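Local coordinates for protein acetyltransferase, GNAT family (Colwellia psychrerythraea, PDB 3IWG) that probably transfers an acyl group, most likely acetyl from acetyl-coenzyme A, to an acceptor that has not been identified, at residues Lys190-Arg198 and Asp209-Asn218; Ser26-His36 and Ala100-Asn108. All coordinates share one frame; numbering follows the deposited sequence.

Contact 1: residues Lys190-Arg198 and Asp209-Asn218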
ATOM      1  N   LYS A 190     -18.846  15.670  -1.591  1.00 30.97           N
ATOM      2  CA  LYS A 190     -17.628  15.630  -2.429  1.00 31.04           C
ATOM      3  C   LYS A 190     -16.381  16.196  -1.724  1.00 29.08           C
ATOM      4  O   LYS A 190     -16.466  17.033  -0.815  1.00 27.91           O
ATOM      5  CB  LYS A 190     -17.878  16.367  -3.763  1.00 32.42           C
ATOM      6  CG  LYS A 190     -18.641  15.541  -4.798  1.00 36.61           C
ATOM      7  CD  LYS A 190     -19.252  16.433  -5.899  1.00 42.59           C
ATOM      8  CE  LYS A 190     -20.022  15.577  -6.959  1.00 47.50           C
ATOM      9  NZ  LYS A 190     -19.080  14.957  -8.008  1.00 50.91           N
ATOM     10  N   LEU A 191     -15.233  15.706  -2.172  1.00 27.18           N
ATOM     11  CA  LEU A 191     -13.951  16.035  -1.597  1.00 25.91           C
ATOM     12  C   LEU A 191     -13.470  17.353  -2.187  1.00 24.78           C
ATOM     13  O   LEU A 191     -13.321  17.441  -3.386  1.00 25.10           O
ATOM     14  CB  LEU A 191     -12.930  14.931  -1.911  1.00 25.54           C
ATOM     15  CG  LEU A 191     -12.794  13.871  -0.825  1.00 26.31           C
ATOM     16  CD1 LEU A 191     -11.778  12.809  -1.251  1.00 25.20           C
ATOM     17  CD2 LEU A 191     -12.379  14.525   0.549  1.00 25.59           C
ATOM     18  N   LEU A 192     -13.246  18.373  -1.360  1.00 22.84           N
ATOM     19  CA  LEU A 192     -12.583  19.576  -1.828  1.00 21.41           C
ATOM     20  C   LEU A 192     -11.058  19.442  -1.696  1.00 20.55           C
ATOM     21  O   LEU A 192     -10.315  20.073  -2.445  1.00 20.74           O
ATOM     22  CB  LEU A 192     -13.081  20.793  -1.076  1.00 21.11           C
ATOM     23  CG  LEU A 192     -14.537  21.168  -1.334  1.00 21.60           C
ATOM     24  CD1 LEU A 192     -14.953  22.383  -0.537  1.00 19.38           C
ATOM     25  CD2 LEU A 192     -14.795  21.386  -2.830  1.00 20.36           C
ATOM     26  N   ALA A 193     -10.590  18.630  -0.754  1.00 18.78           N
ATOM     27  CA  ALA A 193      -9.167  18.431  -0.599  1.00 18.50           C
ATOM     28  C   ALA A 193      -8.903  17.218   0.252  1.00 18.20           C
ATOM     29  O   ALA A 193      -9.754  16.833   1.024  1.00 17.98           O
ATOM     30  CB  ALA A 193      -8.524  19.662   0.062  1.00 16.93           C
ATOM     31  N   ALA A 194      -7.681  16.693   0.166  1.00 18.78           N
ATOM     32  CA  ALA A 194      -7.233  15.565   0.996  1.00 19.87           C
ATOM     33  C   ALA A 194      -5.990  16.008   1.722  1.00 20.30           C
ATOM     34  O   ALA A 194      -5.112  16.571   1.088  1.00 21.91           O
ATOM     35  CB  ALA A 194      -6.868  14.367   0.105  1.00 19.46           C
ATOM     36  N   GLY A 195      -5.867  15.700   3.005  1.00 20.17           N
ATOM     37  CA  GLY A 195      -4.691  16.077   3.761  1.00 20.32           C
ATOM     38  C   GLY A 195      -4.092  14.873   4.440  1.00 21.27           C
ATOM     39  O   GLY A 195      -4.824  13.973   4.880  1.00 21.64           O
ATOM     40  N   GLU A 196      -2.765  14.887   4.553  1.00 22.16           N
ATOM     41  CA  GLU A 196      -1.974  13.851   5.217  1.00 22.88           C
ATOM     42  C   GLU A 196      -1.134  14.449   6.357  1.00 22.94           C
ATOM     43  O   GLU A 196      -0.474  15.463   6.170  1.00 24.53           O
ATOM     44  CB  GLU A 196      -1.032  13.187   4.218  1.00 22.30           C
ATOM     45  CG  GLU A 196      -1.747  12.701   2.979  1.00 23.91           C
ATOM     46  CD  GLU A 196      -0.860  11.931   1.970  1.00 26.80           C
ATOM     47  OE1 GLU A 196       0.334  11.651   2.244  1.00 29.76           O
ATOM     48  OE2 GLU A 196      -1.380  11.594   0.885  1.00 30.04           O
ATOM     49  N   CYS A 197      -1.197  13.833   7.530  1.00 22.89           N
ATOM     50  CA  CYS A 197      -0.403  14.200   8.661  1.00 23.59           C
ATOM     51  C   CYS A 197       0.333  12.935   9.122  1.00 24.26           C
ATOM     52  O   CYS A 197      -0.185  12.182   9.954  1.00 23.30           O
ATOM     53  CB  CYS A 197      -1.318  14.712   9.759  1.00 23.59           C
ATOM     54  SG  CYS A 197      -0.483  15.285  11.261  1.00 26.31           S
ATOM     55  N   ARG A 198       1.527  12.708   8.576  1.00 23.89           N
ATOM     56  CA  ARG A 198       2.164  11.413   8.721  1.00 24.62           C
ATOM     57  C   ARG A 198       3.183  11.396   9.802  1.00 24.12           C
ATOM     58  O   ARG A 198       4.027  12.273   9.870  1.00 23.78           O
ATOM     59  CB  ARG A 198       2.930  11.068   7.480  1.00 25.53           C
ATOM     60  CG  ARG A 198       2.131  11.039   6.156  1.00 27.17           C
ATOM     61  CD  ARG A 198       3.192  10.975   5.020  1.00 31.43           C
ATOM     62  NE  ARG A 198       2.645  11.637   3.887  1.00 38.85           N
ATOM     63  CZ  ARG A 198       3.102  12.717   3.276  1.00 38.89           C
ATOM     64  NH1 ARG A 198       2.380  13.171   2.252  1.00 42.27           N
ATOM     65  NH2 ARG A 198       4.258  13.269   3.581  1.00 40.96           N
ATOM     66  N   ASP A 209       4.977  14.922   8.945  1.00 24.36           N
ATOM     67  CA  ASP A 209       5.262  15.310   7.585  1.00 24.70           C
ATOM     68  C   ASP A 209       3.904  15.458   6.876  1.00 24.73           C
ATOM     69  O   ASP A 209       3.160  14.480   6.751  1.00 24.79           O
ATOM     70  CB  ASP A 209       6.092  14.199   6.959  1.00 24.79           C
ATOM     71  CG  ASP A 209       6.675  14.541   5.580  1.00 28.13           C
ATOM     72  OD1 ASP A 209       6.586  15.685   5.058  1.00 33.87           O
ATOM     73  OD2 ASP A 209       7.282  13.612   5.009  1.00 30.91           O
ATOM     74  N   LEU A 210       3.586  16.672   6.423  1.00 24.19           N
ATOM     75  CA  LEU A 210       2.279  16.979   5.869  1.00 24.90           C
ATOM     76  C   LEU A 210       2.247  16.973   4.341  1.00 25.72           C
ATOM     77  O   LEU A 210       3.207  17.322   3.687  1.00 26.78           O
ATOM     78  CB  LEU A 210       1.811  18.344   6.370  1.00 24.43           C
ATOM     79  CG  LEU A 210       2.027  18.595   7.853  1.00 23.38           C
ATOM     80  CD1 LEU A 210       1.505  19.983   8.281  1.00 17.09           C
ATOM     81  CD2 LEU A 210       1.433  17.470   8.729  1.00 20.11           C
ATOM     82  N   GLY A 211       1.127  16.554   3.780  1.00 26.71           N
ATOM     83  CA  GLY A 211       0.863  16.683   2.339  1.00 26.70           C
ATOM     84  C   GLY A 211      -0.591  17.045   2.130  1.00 26.82           C
ATOM     85  O   GLY A 211      -1.421  16.831   3.006  1.00 26.01           O
HETATM   86  N   MSE A 212      -0.887  17.645   0.994  1.00 27.93           N
HETATM   87  CA  MSE A 212      -2.251  17.943   0.626  1.00 29.43           C
HETATM   88  C   MSE A 212      -2.461  17.880  -0.894  1.00 28.22           C
HETATM   89  O   MSE A 212      -1.530  18.065  -1.681  1.00 27.89           O
HETATM   90  CB  MSE A 212      -2.727  19.329   1.058  1.00 30.83           C
HETATM   91  CG  MSE A 212      -1.776  20.204   1.807  1.00 37.80           C
HETATM   92 SE   MSE A 212      -0.603  21.249   0.707  0.60 45.36          SE
HETATM   93  CE  MSE A 212       0.962  20.154   0.553  1.00 43.90           C
ATOM     94  N   ILE A 213      -3.720  17.626  -1.261  1.00 26.82           N
ATOM     95  CA  ILE A 213      -4.190  17.775  -2.615  1.00 25.68           C
ATOM     96  C   ILE A 213      -5.481  18.572  -2.608  1.00 23.70           C
ATOM     97  O   ILE A 213      -6.446  18.200  -1.941  1.00 22.38           O
ATOM     98  CB  ILE A 213      -4.528  16.383  -3.264  1.00 25.91           C
ATOM     99  CG1 ILE A 213      -3.347  15.405  -3.222  1.00 25.54           C
ATOM    100  CG2 ILE A 213      -5.007  16.603  -4.675  1.00 23.21           C
ATOM    101  CD1 ILE A 213      -3.770  13.862  -3.652  1.00 24.59           C
ATOM    102  N   VAL A 214      -5.499  19.650  -3.369  1.00 23.25           N
ATOM    103  CA  VAL A 214      -6.698  20.473  -3.502  1.00 23.14           C
ATOM    104  C   VAL A 214      -7.355  20.087  -4.771  1.00 22.06           C
ATOM    105  O   VAL A 214      -6.659  19.898  -5.755  1.00 23.05           O
ATOM    106  CB  VAL A 214      -6.373  21.985  -3.578  1.00 22.95           C
ATOM    107  CG1 VAL A 214      -7.644  22.798  -3.889  1.00 20.88           C
ATOM    108  CG2 VAL A 214      -5.740  22.425  -2.326  1.00 24.65           C
ATOM    109  N   ALA A 215      -8.669  19.964  -4.763  1.00 21.44           N
ATOM    110  CA  ALA A 215      -9.384  19.634  -6.004  1.00 22.03           C
ATOM    111  C   ALA A 215      -9.022  20.660  -7.070  1.00 21.89           C
ATOM    112  O   ALA A 215      -9.014  21.874  -6.822  1.00 20.90           O
ATOM    113  CB  ALA A 215     -10.883  19.616  -5.814  1.00 21.64           C
ATOM    114  N   GLN A 216      -8.706  20.153  -8.249  1.00 22.43           N
ATOM    115  CA  GLN A 216      -8.329  21.005  -9.380  1.00 23.36           C
ATOM    116  C   GLN A 216      -9.473  21.934  -9.776  1.00 22.30           C
ATOM    117  O   GLN A 216      -9.244  22.932 -10.415  1.00 22.68           O
ATOM    118  CB  GLN A 216      -7.897  20.151 -10.581  1.00 23.47           C
ATOM    119  CG  GLN A 216      -7.060  20.855 -11.650  1.00 26.30           C
ATOM    120  CD  GLN A 216      -5.980  21.863 -11.077  1.00 31.33           C
ATOM    121  OE1 GLN A 216      -5.222  21.538 -10.136  1.00 28.84           O
ATOM    122  NE2 GLN A 216      -5.946  23.100 -11.657  1.00 29.91           N
ATOM    123  N   SER A 217     -10.690  21.598  -9.374  1.00 22.47           N
ATOM    124  CA  SER A 217     -11.866  22.469  -9.585  1.00 23.17           C
ATOM    125  C   SER A 217     -11.995  23.650  -8.594  1.00 22.64           C
ATOM    126  O   SER A 217     -12.929  24.434  -8.692  1.00 24.05           O
ATOM    127  CB  SER A 217     -13.140  21.634  -9.509  1.00 22.14           C
ATOM    128  OG  SER A 217     -13.180  20.968  -8.281  1.00 24.40           O
ATOM    129  N   ASN A 218     -11.081  23.747  -7.641  1.00 21.52           N
ATOM    130  CA  ASN A 218     -11.179  24.699  -6.541  1.00 20.67           C
ATOM    131  C   ASN A 218      -9.810  25.302  -6.204  1.00 19.31           C
ATOM    132  O   ASN A 218      -9.531  25.608  -5.066  1.00 18.79           O
ATOM    133  CB  ASN A 218     -11.790  24.006  -5.306  1.00 19.94           C
ATOM    134  CG  ASN A 218     -13.262  23.680  -5.494  1.00 20.37           C
ATOM    135  OD1 ASN A 218     -14.153  24.456  -5.097  1.00 20.19           O
ATOM    136  ND2 ASN A 218     -13.529  22.556  -6.125  1.00 17.26           N
TER

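Contact 2: residues Ser26-His36 and Ala100-Asn108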
ATOM      1  N   SER A  26      22.958  12.877  12.243  1.00 26.75           N
ATOM      2  CA  SER A  26      23.819  13.909  11.728  1.00 26.97           C
ATOM      3  C   SER A  26      23.031  14.991  10.976  1.00 27.02           C
ATOM      4  O   SER A  26      23.565  16.046  10.813  1.00 24.94           O
ATOM      5  CB  SER A  26      24.884  13.308  10.777  1.00 27.74           C
ATOM      6  OG  SER A  26      24.327  12.997   9.454  1.00 29.70           O
ATOM      7  N   SER A  27      21.812  14.719  10.474  1.00 26.80           N
ATOM      8  CA  SER A  27      21.057  15.737   9.672  1.00 26.72           C
ATOM      9  C   SER A  27      20.728  17.005  10.478  1.00 28.13           C
ATOM     10  O   SER A  27      20.416  16.928  11.662  1.00 27.75           O
ATOM     11  CB  SER A  27      19.757  15.159   9.091  1.00 26.52           C
ATOM     12  OG  SER A  27      18.700  15.112  10.044  1.00 23.73           O
ATOM     13  N   ILE A  28      20.791  18.168   9.823  1.00 29.51           N
ATOM     14  CA  ILE A  28      20.612  19.454  10.495  1.00 29.89           C
ATOM     15  C   ILE A  28      19.154  19.606  10.809  1.00 29.20           C
ATOM     16  O   ILE A  28      18.792  20.122  11.865  1.00 29.26           O
ATOM     17  CB  ILE A  28      21.076  20.688   9.618  1.00 30.57           C
ATOM     18  CG1 ILE A  28      22.562  20.625   9.311  1.00 32.18           C
ATOM     19  CG2 ILE A  28      20.851  22.027  10.350  1.00 32.04           C
ATOM     20  CD1 ILE A  28      23.421  20.232  10.533  1.00 30.87           C
ATOM     21  N   VAL A  29      18.306  19.176   9.879  1.00 29.29           N
ATOM     22  CA  VAL A  29      16.866  19.121  10.130  1.00 28.69           C
ATOM     23  C   VAL A  29      16.359  17.741   9.828  1.00 28.71           C
ATOM     24  O   VAL A  29      17.024  16.953   9.162  1.00 29.55           O
ATOM     25  CB  VAL A  29      16.078  20.154   9.281  1.00 29.16           C
ATOM     26  CG1 VAL A  29      16.301  21.577   9.836  1.00 29.20           C
ATOM     27  CG2 VAL A  29      16.398  20.025   7.763  1.00 28.32           C
ATOM     28  N   PRO A  30      15.145  17.435  10.268  1.00 28.24           N
ATOM     29  CA  PRO A  30      14.563  16.168   9.763  1.00 27.20           C
ATOM     30  C   PRO A  30      14.483  16.121   8.220  1.00 26.90           C
ATOM     31  O   PRO A  30      14.178  17.124   7.574  1.00 27.06           O
ATOM     32  CB  PRO A  30      13.174  16.147  10.412  1.00 27.17           C
ATOM     33  CG  PRO A  30      12.898  17.650  10.742  1.00 27.77           C
ATOM     34  CD  PRO A  30      14.235  18.168  11.169  1.00 27.63           C
ATOM     35  N   LEU A  31      14.810  14.972   7.645  1.00 26.08           N
ATOM     36  CA  LEU A  31      14.766  14.782   6.208  1.00 25.58           C
ATOM     37  C   LEU A  31      13.392  14.331   5.679  1.00 25.31           C
ATOM     38  O   LEU A  31      12.533  13.822   6.409  1.00 24.37           O
ATOM     39  CB  LEU A  31      15.820  13.773   5.778  1.00 25.94           C
ATOM     40  CG  LEU A  31      17.230  14.060   6.294  1.00 27.15           C
ATOM     41  CD1 LEU A  31      18.170  12.966   5.873  1.00 24.20           C
ATOM     42  CD2 LEU A  31      17.654  15.461   5.786  1.00 20.09           C
ATOM     43  N   ASP A  32      13.212  14.502   4.381  1.00 25.05           N
ATOM     44  CA  ASP A  32      11.945  14.216   3.758  1.00 25.64           C
ATOM     45  C   ASP A  32      11.536  12.746   3.824  1.00 25.39           C
ATOM     46  O   ASP A  32      12.187  11.884   3.248  1.00 25.27           O
ATOM     47  CB  ASP A  32      11.939  14.591   2.292  1.00 25.34           C
ATOM     48  CG  ASP A  32      10.569  14.437   1.709  1.00 27.33           C
ATOM     49  OD1 ASP A  32       9.764  15.360   1.947  1.00 27.37           O
ATOM     50  OD2 ASP A  32      10.273  13.370   1.106  1.00 30.34           O
ATOM     51  N   GLY A  33      10.405  12.500   4.452  1.00 25.75           N
ATOM     52  CA  GLY A  33       9.838  11.147   4.536  1.00 26.73           C
ATOM     53  C   GLY A  33       9.728  10.306   3.268  1.00 26.52           C
ATOM     54  O   GLY A  33      10.072   9.129   3.270  1.00 25.45           O
HETATM   55  N   MSE A  34       9.270  10.902   2.168  1.00 28.29           N
HETATM   56  CA  MSE A  34       9.076  10.100   0.944  0.60 29.27           C
HETATM   57  C   MSE A  34      10.450   9.767   0.407  1.00 27.67           C
HETATM   58  O   MSE A  34      10.695   8.628   0.059  1.00 27.58           O
HETATM   59  CB  MSE A  34       8.218  10.801  -0.130  0.60 30.09           C
HETATM   60  CG  MSE A  34       7.043   9.961  -0.663  0.60 35.13           C
HETATM   61 SE   MSE A  34       7.257   7.973  -0.977  0.60 45.83          SE
HETATM   62  CE  MSE A  34       5.877   7.361   0.276  0.36 41.61           C
ATOM     63  N   TRP A  35      11.361  10.734   0.405  1.00 27.10           N
ATOM     64  CA  TRP A  35      12.730  10.456  -0.048  1.00 26.26           C
ATOM     65  C   TRP A  35      13.444   9.399   0.794  1.00 25.75           C
ATOM     66  O   TRP A  35      13.973   8.421   0.246  1.00 25.80           O
ATOM     67  CB  TRP A  35      13.551  11.720  -0.102  1.00 25.80           C
ATOM     68  CG  TRP A  35      13.222  12.472  -1.258  1.00 25.32           C
ATOM     69  CD1 TRP A  35      12.247  13.385  -1.370  1.00 26.82           C
ATOM     70  CD2 TRP A  35      13.796  12.322  -2.541  1.00 27.11           C
ATOM     71  NE1 TRP A  35      12.193  13.876  -2.661  1.00 27.66           N
ATOM     72  CE2 TRP A  35      13.135  13.235  -3.405  1.00 27.24           C
ATOM     73  CE3 TRP A  35      14.819  11.518  -3.053  1.00 29.19           C
ATOM     74  CZ2 TRP A  35      13.446  13.365  -4.759  1.00 28.45           C
ATOM     75  CZ3 TRP A  35      15.141  11.648  -4.411  1.00 33.12           C
ATOM     76  CH2 TRP A  35      14.449  12.584  -5.251  1.00 30.12           C
ATOM     77  N   HIS A  36      13.413   9.552   2.107  1.00 25.71           N
ATOM     78  CA  HIS A  36      14.294   8.742   2.960  1.00 26.51           C
ATOM     79  C   HIS A  36      13.670   7.528   3.569  1.00 27.63           C
ATOM     80  O   HIS A  36      14.394   6.607   3.883  1.00 27.30           O
ATOM     81  CB  HIS A  36      14.977   9.588   4.018  1.00 26.18           C
ATOM     82  CG  HIS A  36      16.054  10.428   3.432  1.00 28.23           C
ATOM     83  ND1 HIS A  36      15.828  11.715   2.987  1.00 30.85           N
ATOM     84  CD2 HIS A  36      17.308  10.106   3.035  1.00 29.07           C
ATOM     85  CE1 HIS A  36      16.907  12.155   2.368  1.00 29.28           C
ATOM     86  NE2 HIS A  36      17.822  11.203   2.392  1.00 28.43           N
ATOM     87  N   ALA A 100      23.533  12.590  -7.967  1.00 26.52           N
ATOM     88  CA  ALA A 100      23.073  12.411  -6.599  1.00 26.37           C
ATOM     89  C   ALA A 100      21.936  13.336  -6.299  1.00 25.67           C
ATOM     90  O   ALA A 100      21.822  14.412  -6.913  1.00 25.52           O
ATOM     91  CB  ALA A 100      24.196  12.647  -5.632  1.00 26.24           C
ATOM     92  N   PHE A 101      21.084  12.884  -5.391  1.00 24.95           N
ATOM     93  CA  PHE A 101      20.136  13.741  -4.717  1.00 24.81           C
ATOM     94  C   PHE A 101      20.600  13.840  -3.270  1.00 24.99           C
ATOM     95  O   PHE A 101      20.946  12.824  -2.619  1.00 25.08           O
ATOM     96  CB  PHE A 101      18.700  13.180  -4.732  1.00 25.55           C
ATOM     97  CG  PHE A 101      18.063  13.067  -6.135  1.00 25.32           C
ATOM     98  CD1 PHE A 101      17.287  14.108  -6.645  1.00 27.54           C
ATOM     99  CD2 PHE A 101      18.229  11.925  -6.899  1.00 25.31           C
ATOM    100  CE1 PHE A 101      16.674  14.027  -7.923  1.00 29.48           C
ATOM    101  CE2 PHE A 101      17.632  11.808  -8.164  1.00 28.11           C
ATOM    102  CZ  PHE A 101      16.842  12.859  -8.687  1.00 30.22           C
ATOM    103  N   VAL A 102      20.552  15.065  -2.767  1.00 24.01           N
ATOM    104  CA  VAL A 102      21.082  15.414  -1.495  1.00 23.25           C
ATOM    105  C   VAL A 102      20.461  16.723  -1.066  1.00 23.33           C
ATOM    106  O   VAL A 102      20.171  17.565  -1.903  1.00 21.56           O
ATOM    107  CB  VAL A 102      22.616  15.562  -1.580  1.00 23.06           C
ATOM    108  CG1 VAL A 102      22.958  16.763  -2.393  1.00 21.28           C
ATOM    109  CG2 VAL A 102      23.247  15.590  -0.207  1.00 19.78           C
ATOM    110  N   SER A 103      20.208  16.862   0.243  1.00 24.07           N
ATOM    111  CA  SER A 103      19.742  18.136   0.751  1.00 24.16           C
ATOM    112  C   SER A 103      20.837  18.929   1.399  1.00 23.87           C
ATOM    113  O   SER A 103      21.854  18.397   1.843  1.00 24.35           O
ATOM    114  CB  SER A 103      18.606  17.990   1.753  1.00 23.52           C
ATOM    115  OG  SER A 103      19.066  17.528   3.002  1.00 25.21           O
ATOM    116  N   THR A 104      20.540  20.202   1.534  1.00 23.62           N
ATOM    117  CA  THR A 104      21.348  21.110   2.292  1.00 24.25           C
ATOM    118  C   THR A 104      21.445  20.805   3.777  1.00 25.02           C
ATOM    119  O   THR A 104      22.155  21.530   4.490  1.00 25.20           O
ATOM    120  CB  THR A 104      20.800  22.519   2.103  1.00 24.84           C
ATOM    121  OG1 THR A 104      19.475  22.586   2.643  1.00 23.08           O
ATOM    122  CG2 THR A 104      20.782  22.853   0.592  1.00 22.49           C
ATOM    123  N   ALA A 105      20.760  19.743   4.247  1.00 24.67           N
ATOM    124  CA  ALA A 105      20.800  19.348   5.647  1.00 23.63           C
ATOM    125  C   ALA A 105      21.687  18.145   5.829  1.00 23.92           C
ATOM    126  O   ALA A 105      21.869  17.678   6.987  1.00 22.12           O
ATOM    127  CB  ALA A 105      19.375  19.013   6.167  1.00 24.07           C
ATOM    128  N   GLU A 106      22.215  17.594   4.722  1.00 23.93           N
ATOM    129  CA  GLU A 106      23.199  16.497   4.863  1.00 24.43           C
ATOM    130  C   GLU A 106      24.598  16.990   4.452  1.00 24.01           C
ATOM    131  O   GLU A 106      25.007  16.919   3.286  1.00 23.37           O
ATOM    132  CB  GLU A 106      22.764  15.242   4.088  1.00 25.13           C
ATOM    133  CG  GLU A 106      21.285  14.795   4.326  1.00 25.49           C
ATOM    134  CD  GLU A 106      20.585  14.343   3.040  1.00 29.45           C
ATOM    135  OE1 GLU A 106      20.809  13.191   2.621  1.00 29.94           O
ATOM    136  OE2 GLU A 106      19.804  15.150   2.460  1.00 32.85           O
ATOM    137  N   LEU A 107      25.331  17.501   5.440  1.00 23.63           N
ATOM    138  CA  LEU A 107      26.444  18.417   5.158  1.00 22.96           C
ATOM    139  C   LEU A 107      27.568  17.662   4.513  1.00 22.49           C
ATOM    140  O   LEU A 107      28.068  18.066   3.475  1.00 22.89           O
ATOM    141  CB  LEU A 107      26.894  19.126   6.442  1.00 23.77           C
ATOM    142  CG  LEU A 107      25.926  20.150   7.071  1.00 22.56           C
ATOM    143  CD1 LEU A 107      26.442  20.696   8.432  1.00 19.55           C
ATOM    144  CD2 LEU A 107      25.602  21.279   6.109  1.00 20.15           C
ATOM    145  N   ASN A 108      27.942  16.534   5.104  1.00 21.86           N
ATOM    146  CA  ASN A 108      29.047  15.748   4.573  1.00 21.91           C
ATOM    147  C   ASN A 108      28.784  15.206   3.188  1.00 21.81           C
ATOM    148  O   ASN A 108      29.635  15.229   2.332  1.00 22.35           O
ATOM    149  CB  ASN A 108      29.421  14.627   5.523  1.00 21.71           C
ATOM    150  CG  ASN A 108      30.319  15.099   6.661  1.00 22.50           C
ATOM    151  OD1 ASN A 108      29.998  14.925   7.837  1.00 26.56           O
ATOM    152  ND2 ASN A 108      31.465  15.654   6.316  1.00 23.16           N
TER
HETATM  153  O   HOH W   1      25.181  16.790   8.139  1.00 25.64           O

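Contact 1: residues Lys190-Arg198 and Asp209-Asn218
Arg198 and Asp209 form one end of an antiparallel ladder between strands 193-198 and 209-214. The strand axes come within 4.6 Å of each other and run at 172°. Seven backbone hydrogen bonds cross, the last from Ala215 N to Leu192 O. Ala194-Ile213, Glu196-Gly211 and Arg198-Asp209 are the hydrogen-bonded pairs.

The Arg198 side chain leans over the partner strand. Arg198 CB lies 3.5 Å from Asp209 O. CG is anti to its own carbonyl carbon (chi1 -57°), and it and CD pass the same oxygen, which ends up over one face of the guanidinium. Arg198 NE donates to Glu196 OE1 at 2.8 Å. NH1 turns to that oxygen too, completing a side-on grip on a single atom; the NH1 bond is modelled so short that its exact length is doubtful. Arg198 NH1 also passes 3.8 Å from Gly211 CA, where there is no side chain to block it. Arg198 NH2 makes a long salt bridge of 3.4 Å to Asp209 OD2. That oxygen sits in the guanidinium plane, while the carboxylate plane is turned 88° to it. The cation thus bridges two carboxylates, whose charges it probably offsets.

On the other sheet face Cys197 SG touches Leu210 CD2 at 3.9 Å. At the far end Leu192 CD2 lies 3.7 Å from Asn218 ND2, next to a classic bulge where Leu192 and Ala193 face Tyr185.

Helices 151-162 and 166-178 cover the face of Ile213 and Glu196, and Tyr172 of the latter helix also bonds Glu196 OE1. Helix 223-237 covers the face of Ala193, Leu210 and Val214. Strand 182-187 continues the sheet beyond 190-199, and strand 241-247 continues it beyond 207-214.

Contact 2: residues Ser26-His36 and Ala100-Asn108
The type I turn Ser103-Glu106 joins strand 99-103 to helix 107-116, and Ala105 in it meets Ile28 in the loop before helix 33-39. Ile28 N donates to Ala105 O at 3.1 Å, in the carbonyl plane and on a lone pair. Ala105 CB packs on Val29 CG2 at 3.5 Å and also faces Leu31 CD2. Ile28 CD1 reaches Leu107 CD1 at 3.7 Å, the two side chains crossing at about a right angle. Nearby, a water links Ser26 O to Leu107 N.

The Glu106 chain is bent at chi2 (139°), which brings its carboxylate back to Ser103. Glu106 CG lies 3.9 Å from Leu31 CD1. Ser103 N donates to Glu106 OE2 at 2.8 Å from above the carboxylate plane, and Ser103 OG meets that oxygen's anti lone pair. With an alanine here, Ser103 N and OG would probably lose their shared acceptor and a gap would open beside Leu31. Farther along, Trp35 CH2 sits 3.5 Å from Phe101 CD1, over one face of that ring and toward its rim. The ring planes are 43° apart.

Ser103 OG also accepts from Ala105 N, an ST turn. Glu106 occupies the N-cap position of helix 107-116. Loop and first helical turn thus lie against a strand-to-helix junction of the GNAT domain.

In the fold
Contact 2 closes before contact 1 opens along the chain, and each belongs to a different GNAT region of the protein. Their centres are about 25 Å apart. Contact 2 belongs to the N-terminal half and contact 1 to a hairpin of the C-terminal half. Between strands 99-103 and 207-214 come strands 262-273, 117-129 and 241-247, so strands from both halves are interleaved. The contacts also meet directly. Gly33 N, at the start of helix 33-39, makes a weak hydrogen bond to Asp209 OD2. Asp32 OD1 is hydrogen-bonded to Ser245 OG of strand 241-247, the strand next to 207-214. The two halves are therefore closely joined, consistent with a tandem GNAT architecture.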